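Local coordinates for protein hydroxylase (Rhodococcus sp., PDB 2OR0) that probably acts as a flavin-dependent hydroxylase of the acyl-CoA dehydrogenase family, using reduced flavin and molecular oxygen to put one oxygen atom into its substrate, at residues F246-S251 with E314-F319; Q67-L70 with Y74-H77; P106-F111 with S131-M136; S95-G100 with L381-H386. All coordinates share one frame; numbering follows the deposited sequence.

Starting from the N terminus, interaction 2 comes first and spans the least chain: it pinches a short turn, with three residues between its halves, ahead of helix 78-91. Residues 95-100 then open the long loop of interaction 4, which closes only at 381-386 and joins helix 93-102 to the C-terminal helices. Inside that loop lie, in series, interaction 3, tying helix 105-109 to the start of the beta region, and interaction 1, tying the lead-in of helix 250-277 to helix 292-324. None of the loops cross. Interactions 1, 2 and 3 touch one another: F246 meets P68, E75 and A110, and Y250 lies against both E108 and Y133.

Interaction 1: residues F246-S251 with E314-F319; sequences FNMPYS and ETADRF
M248 and P249, just ahead of helix 250-277, lean on A316 and F319 of helix 292-324; the two helices belong to the C-terminal helical bundle of the acyl-CoA dehydrogenase-like fold. Along helix 292-324, E314 comes first and is occupied within its own helix: R318, one turn on, grips the carboxylate side-on with NE and NH1, one nitrogen to each oxygen. The bond from R318 NH1 to E314 OE1 is 2.8 Å and nearly straight at 173°, and both oxygens are met on their syn sides. T315 lays its CG2 over the centre of the F319 ring, 3.7 Å above the plane, a face neighbour from the same helix. A316 offers its backbone O and its methyl, and M248, a selenomethionine, comes in beside them, with CE 3.7 Å from A316 O and 4.3 Å from A316 CB. Two bends in the M248 chain, chi2 -77° and chi3 -69°, curl its tip in this way against the helix. D317 faces away and pairs with R79 of helix 78-91 in a salt bridge. F319 closes the series and carries most of the helix's side of the contact: M248 crosses it at about a right angle, CE lying 3.7 Å from F319 CB and SE 3.8 Å from the backbone C of F319. P249, the N-cap residue of helix 250-277, meets the ring at a slant, its CG 3.8 Å from F319 CD2.

Interaction 2: residues Q67-L70 with Y74-H77; sequences QPRL and YEVH
In E75, CG sits beside the backbone N and anti to the carbonyl carbon (chi1 -49°), and from there the chain runs out extended to lay its carboxylate against R69, whose own CG is likewise beside its N. OE2 of E75 receives the backbone N of R69 at 2.7 Å, a strong bond of 167° that uses the anti side of the carboxylate. E75 OE2 also rests 3.4 Å from R69 CB, while E75 OE1 reaches R69 NE at 3.9 Å, a long salt bridge with guanidinium and carboxylate planes 63° apart. Backbone joins in more loosely: E75 N gives a weak 3.3 Å bond to Q67 O. Y74 O lies 3.4 Å above one face of the R69 guanidinium, offset toward its rim, and a water that donates to Y74 O at 2.7 Å weakly accepts from R69 NH2. A glutamine in place of E75 would probably keep some acceptor for R69 N but leave the arginine without its countercharge. Together these bonds pin the turn between helices 51-60 and 78-91. P68 packs on Q117 and W121 of helix 114-121, Y74 OH bonds to R28, and E75 also touches F246. The chain then leads to H77, which caps the N terminus of helix 78-91 by accepting from R79 N.

Interaction 3: residues P106-F111 with S131-M136; sequences PWELAF and SPYAPM
E108 and Y133 reach alongside each other from opposite sides, running antiparallel, the glutamate pointing out of helix 105-109 and the tyrosine out of the loop that precedes strand 137-142. In E108 the first torsion, chi1 -177°, sets CG anti to the backbone N and aims the chain at the tyrosine. E108 CB already lies 3.9 Å from Y133 OH. CG carries the extended chain on to E108 CD, 3.8 Å from Y133 OH. E108 OE1 then accepts from Y133 OH at 2.8 Å, a weak bond. E108 OE1 is also only 3.1 Å from Y133 CE1, so the oxygen lies beside the ring rather than beyond the hydroxyl, with carboxylate and ring planes 22° apart. The other oxygen, OE2, has the stronger partner, H184 ND1 on strand 182-188. Each oxygen of this buried carboxylate thus has a partner, OE1 only a weak one. A phenylalanine at Y133 would lack the hydroxyl and would probably leave OE1 without that donor, with the carboxylate held mainly through OE2. Y133 is wedged among rings, edge-to-face with F254 of helix 250-277 and against H184 and F165 of the beta sheet, while Y250 flanks E108. The contact thereby sits where the helical N-terminal part, the sheet and the first helix of the C-terminal bundle come together.

Interaction 4: residues S95-G100 with L381-H386; sequences SGWVTG and LAHAVH
W97 and H383 meet with their backbones far apart, CA to CA 11.4 Å, the one on a regular turn of helix 93-102 and the other in a loop that tightens into a 3-10 segment at 384-386. In the acyl-CoA dehydrogenase-like fold this joins the N-terminal helices to the C-terminal bundle. The helix is reinforced at S95 O, which takes T99 N and, from the opposite face of its plane, T99 OG1 at 2.8 Å. On the loop side H386 N bonds back to H383 O at 2.9 Å.

The indole of W97 does most of the reaching: chi1 -179° throws it away from the backbone N, and H383 CD2 comes to the edge of the indole, near its plane, 3.8 Å from W97 CZ2. CH2 of W97 is also 4.0 Å from H383 CB. The rings are inclined at 56° with centroids 6.0 Å apart, an oblique pair. Each is steadied by a polar bond: W97 NE1 is bonded to S156 OG, and the imidazole is fixed against its own chain, where V385 N donates, nearly in the ring plane and at 175°, to H383 ND1, 3.0 Å away.

Interaction 1: residues F246-S251 with E314-F319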
loop_
_atom_site.group_PDB
_atom_site.type_symbol
_atom_site.label_atom_id
_atom_site.label_comp_id
_atom_site.label_asym_id
_atom_site.label_seq_id
_atom_site.Cartn_x
_atom_site.Cartn_y
_atom_site.Cartn_z
ATOM N N PHE A 246 12.381 11.315 4.349
ATOM C CA PHE A 246 11.483 11.473 5.488
ATOM C C PHE A 246 10.778 12.789 5.515
ATOM O O PHE A 246 9.945 13.025 6.386
ATOM C CB PHE A 246 12.210 11.182 6.804
ATOM C CG PHE A 246 12.719 9.800 6.880
ATOM C CD1 PHE A 246 11.862 8.724 6.641
ATOM C CD2 PHE A 246 14.056 9.546 7.149
ATOM C CE1 PHE A 246 12.325 7.425 6.693
ATOM C CE2 PHE A 246 14.521 8.242 7.207
ATOM C CZ PHE A 246 13.646 7.175 6.971
ATOM N N ASN A 247 11.072 13.647 4.547
ATOM C CA ASN A 247 10.325 14.880 4.439
ATOM C C ASN A 247 9.340 14.909 3.283
ATOM O O ASN A 247 8.792 15.957 2.959
ATOM C CB ASN A 247 11.255 16.088 4.419
ATOM C CG ASN A 247 11.984 16.266 5.737
ATOM O OD1 ASN A 247 11.497 16.968 6.621
ATOM N ND2 ASN A 247 13.145 15.621 5.875
HETATM N N MSE A 248 9.129 13.751 2.664
HETATM C CA MSE A 248 8.128 13.610 1.571
HETATM C C MSE A 248 6.683 13.822 2.083
HETATM O O MSE A 248 6.408 13.582 3.254
HETATM C CB MSE A 248 8.270 12.231 0.919
HETATM C CG MSE A 248 9.560 12.049 0.108
HETATM SE SE MSE A 248 9.446 12.932 -1.610
HETATM C CE MSE A 248 8.072 11.753 -2.476
ATOM N N PRO A 249 5.755 14.305 1.213
ATOM C CA PRO A 249 4.375 14.405 1.697
ATOM C C PRO A 249 3.776 13.038 2.037
ATOM O O PRO A 249 3.976 12.079 1.283
ATOM C CB PRO A 249 3.630 15.022 0.503
ATOM C CG PRO A 249 4.740 15.712 -0.322
ATOM C CD PRO A 249 5.886 14.789 -0.179
ATOM N N TYR A 250 3.027 12.967 3.149
ATOM C CA TYR A 250 2.304 11.749 3.549
ATOM C C TYR A 250 1.322 11.296 2.439
ATOM O O TYR A 250 1.239 10.116 2.151
ATOM C CB TYR A 250 1.547 11.983 4.882
ATOM C CG TYR A 250 0.699 10.809 5.380
ATOM C CD1 TYR A 250 1.236 9.821 6.216
ATOM C CD2 TYR A 250 -0.648 10.708 5.030
ATOM C CE1 TYR A 250 0.441 8.746 6.675
ATOM C CE2 TYR A 250 -1.442 9.657 5.498
ATOM C CZ TYR A 250 -0.895 8.690 6.306
ATOM O OH TYR A 250 -1.726 7.673 6.739
ATOM N N SER A 251 0.625 12.245 1.829
ATOM C CA SER A 251 -0.336 11.949 0.783
ATOM C C SER A 251 0.285 11.383 -0.489
ATOM O O SER A 251 -0.418 10.806 -1.320
ATOM C CB SER A 251 -1.175 13.167 0.441
ATOM O OG SER A 251 -0.421 14.180 -0.210
ATOM N N GLU A 314 6.634 9.141 -11.500
ATOM C CA GLU A 314 7.067 10.499 -11.873
ATOM C C GLU A 314 6.734 11.538 -10.786
ATOM O O GLU A 314 7.570 12.405 -10.453
ATOM C CB GLU A 314 6.498 10.896 -13.246
ATOM C CG GLU A 314 7.042 12.212 -13.855
ATOM C CD GLU A 314 6.424 13.495 -13.265
ATOM O OE1 GLU A 314 5.201 13.543 -12.911
ATOM O OE2 GLU A 314 7.175 14.499 -13.166
ATOM N N THR A 315 5.523 11.450 -10.212
ATOM C CA THR A 315 5.167 12.316 -9.091
ATOM C C THR A 315 6.199 12.267 -7.948
ATOM O O THR A 315 6.629 13.317 -7.452
ATOM C CB THR A 315 3.789 11.968 -8.508
ATOM O OG1 THR A 315 2.794 12.059 -9.547
ATOM C CG2 THR A 315 3.450 12.945 -7.368
ATOM N N ALA A 316 6.571 11.052 -7.536
ATOM C CA ALA A 316 7.500 10.828 -6.434
ATOM C C ALA A 316 8.920 11.337 -6.767
ATOM O O ALA A 316 9.562 11.932 -5.903
ATOM C CB ALA A 316 7.538 9.348 -6.036
ATOM N N ASP A 317 9.397 11.086 -8.005
ATOM C CA ASP A 317 10.695 11.609 -8.482
ATOM C C ASP A 317 10.797 13.110 -8.293
ATOM O O ASP A 317 11.811 13.629 -7.806
ATOM C CB ASP A 317 10.832 11.420 -9.982
ATOM C CG ASP A 317 11.278 10.068 -10.377
ATOM O OD1 ASP A 317 11.791 9.287 -9.554
ATOM O OD2 ASP A 317 11.116 9.795 -11.580
ATOM N N ARG A 318 9.754 13.790 -8.756
ATOM C CA ARG A 318 9.679 15.238 -8.783
ATOM C C ARG A 318 9.530 15.820 -7.392
ATOM O O ARG A 318 10.177 16.830 -7.075
ATOM C CB ARG A 318 8.537 15.685 -9.673
ATOM C CG ARG A 318 8.304 17.178 -9.743
ATOM C CD ARG A 318 7.443 17.544 -11.004
ATOM N NE ARG A 318 6.456 16.482 -11.247
ATOM C CZ ARG A 318 5.267 16.405 -10.634
ATOM N NH1 ARG A 318 4.447 15.392 -10.895
ATOM N NH2 ARG A 318 4.894 17.346 -9.766
ATOM N N PHE A 319 8.675 15.199 -6.569
ATOM C CA PHE A 319 8.523 15.616 -5.172
ATOM C C PHE A 319 9.870 15.443 -4.453
ATOM O O PHE A 319 10.297 16.324 -3.708
ATOM C CB PHE A 319 7.432 14.783 -4.477
ATOM C CG PHE A 319 6.001 15.239 -4.767
ATOM C CD1 PHE A 319 5.708 16.135 -5.797
ATOM C CD2 PHE A 319 4.929 14.709 -4.016
ATOM C CE1 PHE A 319 4.381 16.536 -6.067
ATOM C CE2 PHE A 319 3.607 15.106 -4.269
ATOM C CZ PHE A 319 3.333 16.017 -5.293
#

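Interaction 2: residues Q67-L70 with Y74-H77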
loop_
_atom_site.group_PDB
_atom_site.type_symbol
_atom_site.label_atom_id
_atom_site.label_comp_id
_atom_site.label_asym_id
_atom_site.label_seq_id
_atom_site.Cartn_x
_atom_site.Cartn_y
_atom_site.Cartn_z
ATOM N N GLN A 67 12.812 2.197 6.037
ATOM C CA GLN A 67 13.158 2.231 7.458
ATOM C C GLN A 67 14.441 3.072 7.680
ATOM O O GLN A 67 15.312 3.086 6.804
ATOM C CB GLN A 67 13.373 0.799 7.925
ATOM C CG GLN A 67 13.383 0.582 9.428
ATOM C CD GLN A 67 12.966 -0.830 9.785
ATOM O OE1 GLN A 67 11.977 -1.350 9.245
ATOM N NE2 GLN A 67 13.712 -1.468 10.693
ATOM N N PRO A 68 14.544 3.793 8.825
ATOM C CA PRO A 68 15.818 4.497 9.163
ATOM C C PRO A 68 17.024 3.559 9.203
ATOM O O PRO A 68 16.895 2.398 9.605
ATOM C CB PRO A 68 15.555 5.079 10.567
ATOM C CG PRO A 68 14.062 5.194 10.662
ATOM C CD PRO A 68 13.497 4.036 9.839
ATOM N N ARG A 69 18.180 4.058 8.753
ATOM C CA ARG A 69 19.446 3.290 8.797
ATOM C C ARG A 69 19.836 2.945 10.224
ATOM O O ARG A 69 20.411 1.882 10.470
ATOM C CB ARG A 69 20.595 4.053 8.109
ATOM C CG ARG A 69 20.546 3.979 6.592
ATOM C CD ARG A 69 21.565 4.933 5.955
ATOM N NE ARG A 69 21.249 5.232 4.554
ATOM C CZ ARG A 69 21.565 4.445 3.525
ATOM N NH1 ARG A 69 22.205 3.285 3.731
ATOM N NH2 ARG A 69 21.236 4.815 2.282
ATOM N N LEU A 70 19.507 3.839 11.159
ATOM C CA LEU A 70 19.705 3.574 12.581
ATOM C C LEU A 70 19.116 2.214 12.950
ATOM O O LEU A 70 19.719 1.457 13.712
ATOM C CB LEU A 70 19.119 4.696 13.449
ATOM C CG LEU A 70 19.235 4.622 14.982
ATOM C CD1 LEU A 70 20.710 4.600 15.474
ATOM C CD2 LEU A 70 18.499 5.786 15.629
ATOM N N TYR A 74 17.011 0.903 4.809
ATOM C CA TYR A 74 17.771 1.290 3.616
ATOM C C TYR A 74 17.526 2.697 3.148
ATOM O O TYR A 74 18.242 3.164 2.277
ATOM C CB TYR A 74 17.512 0.334 2.452
ATOM C CG TYR A 74 17.725 -1.091 2.810
ATOM C CD1 TYR A 74 18.985 -1.557 3.182
ATOM C CD2 TYR A 74 16.669 -1.985 2.795
ATOM C CE1 TYR A 74 19.174 -2.890 3.527
ATOM C CE2 TYR A 74 16.850 -3.310 3.138
ATOM C CZ TYR A 74 18.089 -3.751 3.505
ATOM O OH TYR A 74 18.243 -5.072 3.838
ATOM N N GLU A 75 16.532 3.379 3.719
ATOM C CA GLU A 75 16.118 4.714 3.257
ATOM C C GLU A 75 16.161 4.930 1.743
ATOM O O GLU A 75 16.611 5.989 1.271
ATOM C CB GLU A 75 16.908 5.824 3.968
ATOM C CG GLU A 75 16.939 5.655 5.481
ATOM C CD GLU A 75 17.894 6.622 6.189
ATOM O OE1 GLU A 75 18.339 7.618 5.567
ATOM O OE2 GLU A 75 18.177 6.369 7.384
ATOM N N VAL A 76 15.644 3.961 0.979
ATOM C CA VAL A 76 15.650 4.071 -0.490
ATOM C C VAL A 76 14.871 5.285 -1.016
ATOM O O VAL A 76 14.019 5.844 -0.321
ATOM C CB VAL A 76 15.244 2.729 -1.201
ATOM C CG1 VAL A 76 16.083 1.585 -0.666
ATOM C CG2 VAL A 76 13.754 2.421 -1.041
ATOM N N HIS A 77 15.203 5.705 -2.241
ATOM C CA HIS A 77 14.462 6.724 -2.972
ATOM C C HIS A 77 13.052 6.145 -3.197
ATOM O O HIS A 77 12.924 4.956 -3.458
ATOM C CB HIS A 77 15.152 6.966 -4.331
ATOM C CG HIS A 77 14.576 8.095 -5.119
ATOM N ND1 HIS A 77 13.475 7.953 -5.940
ATOM C CD2 HIS A 77 14.944 9.394 -5.208
ATOM C CE1 HIS A 77 13.190 9.117 -6.493
ATOM N NE2 HIS A 77 14.064 10.010 -6.063
HETATM O O HOH W 1 20.026 2.246 0.499
#

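Interaction 3: residues P106-F111 with S131-M136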
loop_
_atom_site.group_PDB
_atom_site.type_symbol
_atom_site.label_atom_id
_atom_site.label_comp_id
_atom_site.label_asym_id
_atom_site.label_seq_id
_atom_site.Cartn_x
_atom_site.Cartn_y
_atom_site.Cartn_z
ATOM N N PRO A 106 7.235 1.959 8.553
ATOM C CA PRO A 106 8.553 2.434 8.987
ATOM C C PRO A 106 8.827 3.855 8.532
ATOM O O PRO A 106 9.554 4.589 9.202
ATOM C CB PRO A 106 9.521 1.483 8.284
ATOM C CG PRO A 106 8.741 0.232 8.092
ATOM C CD PRO A 106 7.382 0.754 7.708
ATOM N N TRP A 107 8.241 4.253 7.406
ATOM C CA TRP A 107 8.434 5.599 6.914
ATOM C C TRP A 107 7.830 6.621 7.892
ATOM O O TRP A 107 8.476 7.620 8.246
ATOM C CB TRP A 107 7.891 5.747 5.480
ATOM C CG TRP A 107 8.081 7.120 4.949
ATOM C CD1 TRP A 107 9.198 7.621 4.310
ATOM C CD2 TRP A 107 7.131 8.189 5.000
ATOM N NE1 TRP A 107 8.986 8.939 3.986
ATOM C CE2 TRP A 107 7.738 9.315 4.405
ATOM C CE3 TRP A 107 5.820 8.307 5.506
ATOM C CZ2 TRP A 107 7.081 10.546 4.293
ATOM C CZ3 TRP A 107 5.174 9.519 5.394
ATOM C CH2 TRP A 107 5.794 10.624 4.785
ATOM N N GLU A 108 6.593 6.382 8.331
ATOM C CA GLU A 108 5.955 7.303 9.259
ATOM C C GLU A 108 6.602 7.228 10.668
ATOM O O GLU A 108 6.800 8.248 11.301
ATOM C CB GLU A 108 4.448 7.082 9.362
ATOM C CG GLU A 108 3.782 8.111 10.284
ATOM C CD GLU A 108 2.270 8.028 10.304
ATOM O OE1 GLU A 108 1.691 7.288 9.480
ATOM O OE2 GLU A 108 1.650 8.705 11.143
ATOM N N LEU A 109 6.936 6.027 11.128
ATOM C CA LEU A 109 7.532 5.872 12.443
ATOM C C LEU A 109 8.859 6.627 12.513
ATOM O O LEU A 109 9.304 6.998 13.594
ATOM C CB LEU A 109 7.789 4.413 12.749
ATOM C CG LEU A 109 7.868 4.090 14.248
ATOM C CD1 LEU A 109 6.473 4.212 14.929
ATOM C CD2 LEU A 109 8.491 2.716 14.461
ATOM N N ALA A 110 9.490 6.837 11.358
ATOM C CA ALA A 110 10.774 7.522 11.298
ATOM C C ALA A 110 10.660 8.870 11.946
ATOM O O ALA A 110 11.616 9.325 12.552
ATOM C CB ALA A 110 11.278 7.660 9.867
ATOM N N PHE A 111 9.492 9.498 11.833
ATOM C CA PHE A 111 9.259 10.777 12.496
ATOM C C PHE A 111 8.298 10.704 13.693
ATOM O O PHE A 111 7.758 11.726 14.128
ATOM C CB PHE A 111 8.902 11.923 11.516
ATOM C CG PHE A 111 7.707 11.655 10.613
ATOM C CD1 PHE A 111 6.411 12.042 10.999
ATOM C CD2 PHE A 111 7.885 11.076 9.356
ATOM C CE1 PHE A 111 5.329 11.851 10.174
ATOM C CE2 PHE A 111 6.786 10.855 8.503
ATOM C CZ PHE A 111 5.506 11.244 8.915
ATOM N N SER A 131 -1.664 -2.000 9.987
ATOM C CA SER A 131 -2.576 -0.880 9.825
ATOM C C SER A 131 -3.967 -1.299 10.347
ATOM O O SER A 131 -4.126 -2.367 10.950
ATOM C CB SER A 131 -2.658 -0.536 8.315
ATOM O OG SER A 131 -3.188 -1.641 7.552
ATOM N N PRO A 132 -5.019 -0.529 10.005
ATOM C CA PRO A 132 -5.242 0.676 9.186
ATOM C C PRO A 132 -5.193 2.030 9.870
ATOM O O PRO A 132 -5.488 2.160 11.062
ATOM C CB PRO A 132 -6.658 0.458 8.672
ATOM C CG PRO A 132 -7.346 -0.156 9.880
ATOM C CD PRO A 132 -6.302 -1.063 10.525
ATOM N N TYR A 133 -4.884 3.047 9.070
ATOM C CA TYR A 133 -4.984 4.438 9.495
ATOM C C TYR A 133 -6.409 4.966 9.600
ATOM O O TYR A 133 -6.597 6.036 10.165
ATOM C CB TYR A 133 -4.230 5.335 8.521
ATOM C CG TYR A 133 -2.738 5.141 8.563
ATOM C CD1 TYR A 133 -2.008 5.480 9.690
ATOM C CD2 TYR A 133 -2.053 4.622 7.456
ATOM C CE1 TYR A 133 -0.626 5.315 9.724
ATOM C CE2 TYR A 133 -0.655 4.467 7.475
ATOM C CZ TYR A 133 0.051 4.821 8.621
ATOM O OH TYR A 133 1.435 4.658 8.667
ATOM N N ALA A 134 -7.396 4.262 9.035
ATOM C CA ALA A 134 -8.794 4.712 9.134
ATOM C C ALA A 134 -9.122 5.011 10.598
ATOM O O ALA A 134 -8.808 4.212 11.472
ATOM C CB ALA A 134 -9.769 3.670 8.566
ATOM N N PRO A 135 -9.712 6.184 10.866
ATOM C CA PRO A 135 -9.932 6.634 12.242
ATOM C C PRO A 135 -11.167 5.968 12.881
ATOM O O PRO A 135 -12.110 6.666 13.301
ATOM C CB PRO A 135 -10.147 8.132 12.069
ATOM C CG PRO A 135 -10.793 8.250 10.746
ATOM C CD PRO A 135 -10.176 7.177 9.882
HETATM N N MSE A 136 -11.105 4.639 12.976
HETATM C CA MSE A 136 -12.231 3.814 13.407
HETATM C C MSE A 136 -12.363 3.700 14.920
HETATM O O MSE A 136 -13.294 3.090 15.436
HETATM C CB MSE A 136 -12.140 2.414 12.776
HETATM C CG MSE A 136 -12.616 2.347 11.324
HETATM SE SE MSE A 136 -14.208 3.442 11.067
HETATM C CE MSE A 136 -13.397 4.923 10.060
#

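Interaction 4: residues S95-G100 with L381-H386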
loop_
_atom_site.group_PDB
_atom_site.type_symbol
_atom_site.label_atom_id
_atom_site.label_comp_id
_atom_site.label_asym_id
_atom_site.label_seq_id
_atom_site.Cartn_x
_atom_site.Cartn_y
_atom_site.Cartn_z
ATOM N N SER A 95 1.519 -10.807 -1.325
ATOM C CA SER A 95 2.826 -10.383 -0.843
ATOM C C SER A 95 3.114 -8.955 -1.271
ATOM O O SER A 95 3.691 -8.192 -0.507
ATOM C CB SER A 95 3.922 -11.299 -1.395
ATOM O OG SER A 95 3.673 -12.634 -0.999
ATOM N N GLY A 96 2.742 -8.615 -2.513
ATOM C CA GLY A 96 2.993 -7.289 -3.042
ATOM C C GLY A 96 2.233 -6.247 -2.254
ATOM O O GLY A 96 2.763 -5.179 -1.937
ATOM N N TRP A 97 0.968 -6.559 -1.969
ATOM C CA TRP A 97 0.089 -5.676 -1.218
ATOM C C TRP A 97 0.615 -5.464 0.203
ATOM O O TRP A 97 0.622 -4.329 0.714
ATOM C CB TRP A 97 -1.325 -6.262 -1.175
ATOM C CG TRP A 97 -2.306 -5.389 -0.429
ATOM C CD1 TRP A 97 -2.625 -5.475 0.901
ATOM C CD2 TRP A 97 -3.068 -4.288 -0.956
ATOM N NE1 TRP A 97 -3.563 -4.509 1.224
ATOM C CE2 TRP A 97 -3.845 -3.765 0.112
ATOM C CE3 TRP A 97 -3.190 -3.706 -2.226
ATOM C CZ2 TRP A 97 -4.723 -2.673 -0.049
ATOM C CZ3 TRP A 97 -4.072 -2.620 -2.390
ATOM C CH2 TRP A 97 -4.823 -2.122 -1.309
ATOM N N VAL A 98 1.050 -6.547 0.838
ATOM C CA VAL A 98 1.523 -6.463 2.230
ATOM C C VAL A 98 2.818 -5.610 2.304
ATOM O O VAL A 98 2.982 -4.759 3.198
ATOM C CB VAL A 98 1.691 -7.871 2.851
ATOM C CG1 VAL A 98 2.570 -7.818 4.099
ATOM C CG2 VAL A 98 0.314 -8.485 3.171
ATOM N N THR A 99 3.680 -5.783 1.310
ATOM C CA THR A 99 4.919 -4.974 1.180
ATOM C C THR A 99 4.642 -3.489 1.043
ATOM O O THR A 99 5.274 -2.674 1.716
ATOM C CB THR A 99 5.772 -5.440 0.004
ATOM O OG1 THR A 99 6.018 -6.838 0.127
ATOM C CG2 THR A 99 7.103 -4.708 -0.008
ATOM N N GLY A 100 3.690 -3.136 0.184
ATOM C CA GLY A 100 3.269 -1.756 0.036
ATOM C C GLY A 100 2.544 -1.087 1.190
ATOM O O GLY A 100 2.496 0.137 1.237
ATOM N N LEU A 381 -8.459 -2.042 -5.646
ATOM C CA LEU A 381 -9.119 -0.811 -6.112
ATOM C C LEU A 381 -10.156 -0.276 -5.136
ATOM O O LEU A 381 -10.499 0.923 -5.197
ATOM C CB LEU A 381 -9.794 -1.020 -7.503
ATOM C CG LEU A 381 -10.261 0.236 -8.260
ATOM C CD1 LEU A 381 -9.055 1.143 -8.506
ATOM C CD2 LEU A 381 -10.984 -0.058 -9.616
ATOM N N ALA A 382 -10.697 -1.163 -4.287
ATOM C CA ALA A 382 -11.724 -0.799 -3.278
ATOM C C ALA A 382 -11.157 -0.006 -2.079
ATOM O O ALA A 382 -11.900 0.534 -1.279
ATOM C CB ALA A 382 -12.452 -2.072 -2.780
ATOM N N HIS A 383 -9.836 0.073 -1.956
ATOM C CA HIS A 383 -9.226 0.858 -0.874
ATOM C C HIS A 383 -9.606 2.332 -0.935
ATOM O O HIS A 383 -9.802 2.902 -2.012
ATOM C CB HIS A 383 -7.698 0.689 -0.875
ATOM C CG HIS A 383 -7.040 1.125 0.405
ATOM N ND1 HIS A 383 -6.888 2.451 0.747
ATOM C CD2 HIS A 383 -6.495 0.408 1.416
ATOM C CE1 HIS A 383 -6.275 2.533 1.917
ATOM N NE2 HIS A 383 -6.012 1.308 2.334
ATOM N N ALA A 384 -9.685 2.958 0.230
ATOM C CA ALA A 384 -10.088 4.367 0.346
ATOM C C ALA A 384 -9.190 5.308 -0.440
ATOM O O ALA A 384 -9.657 6.345 -0.916
ATOM C CB ALA A 384 -10.129 4.798 1.868
ATOM N N VAL A 385 -7.913 4.955 -0.598
ATOM C CA VAL A 385 -6.998 5.828 -1.356
ATOM C C VAL A 385 -7.264 5.811 -2.858
ATOM O O VAL A 385 -6.665 6.602 -3.594
ATOM C CB VAL A 385 -5.470 5.601 -1.085
ATOM C CG1 VAL A 385 -5.142 5.821 0.379
ATOM C CG2 VAL A 385 -5.027 4.224 -1.536
ATOM N N HIS A 386 -8.183 4.952 -3.305
ATOM C CA HIS A 386 -8.599 4.968 -4.699
ATOM C C HIS A 386 -9.921 5.641 -5.004
ATOM O O HIS A 386 -10.279 5.724 -6.179
ATOM C CB HIS A 386 -8.537 3.556 -5.296
ATOM C CG HIS A 386 -7.172 2.951 -5.204
ATOM N ND1 HIS A 386 -6.943 1.685 -4.715
ATOM C CD2 HIS A 386 -5.955 3.476 -5.479
ATOM C CE1 HIS A 386 -5.644 1.445 -4.725
ATOM N NE2 HIS A 386 -5.026 2.521 -5.180
#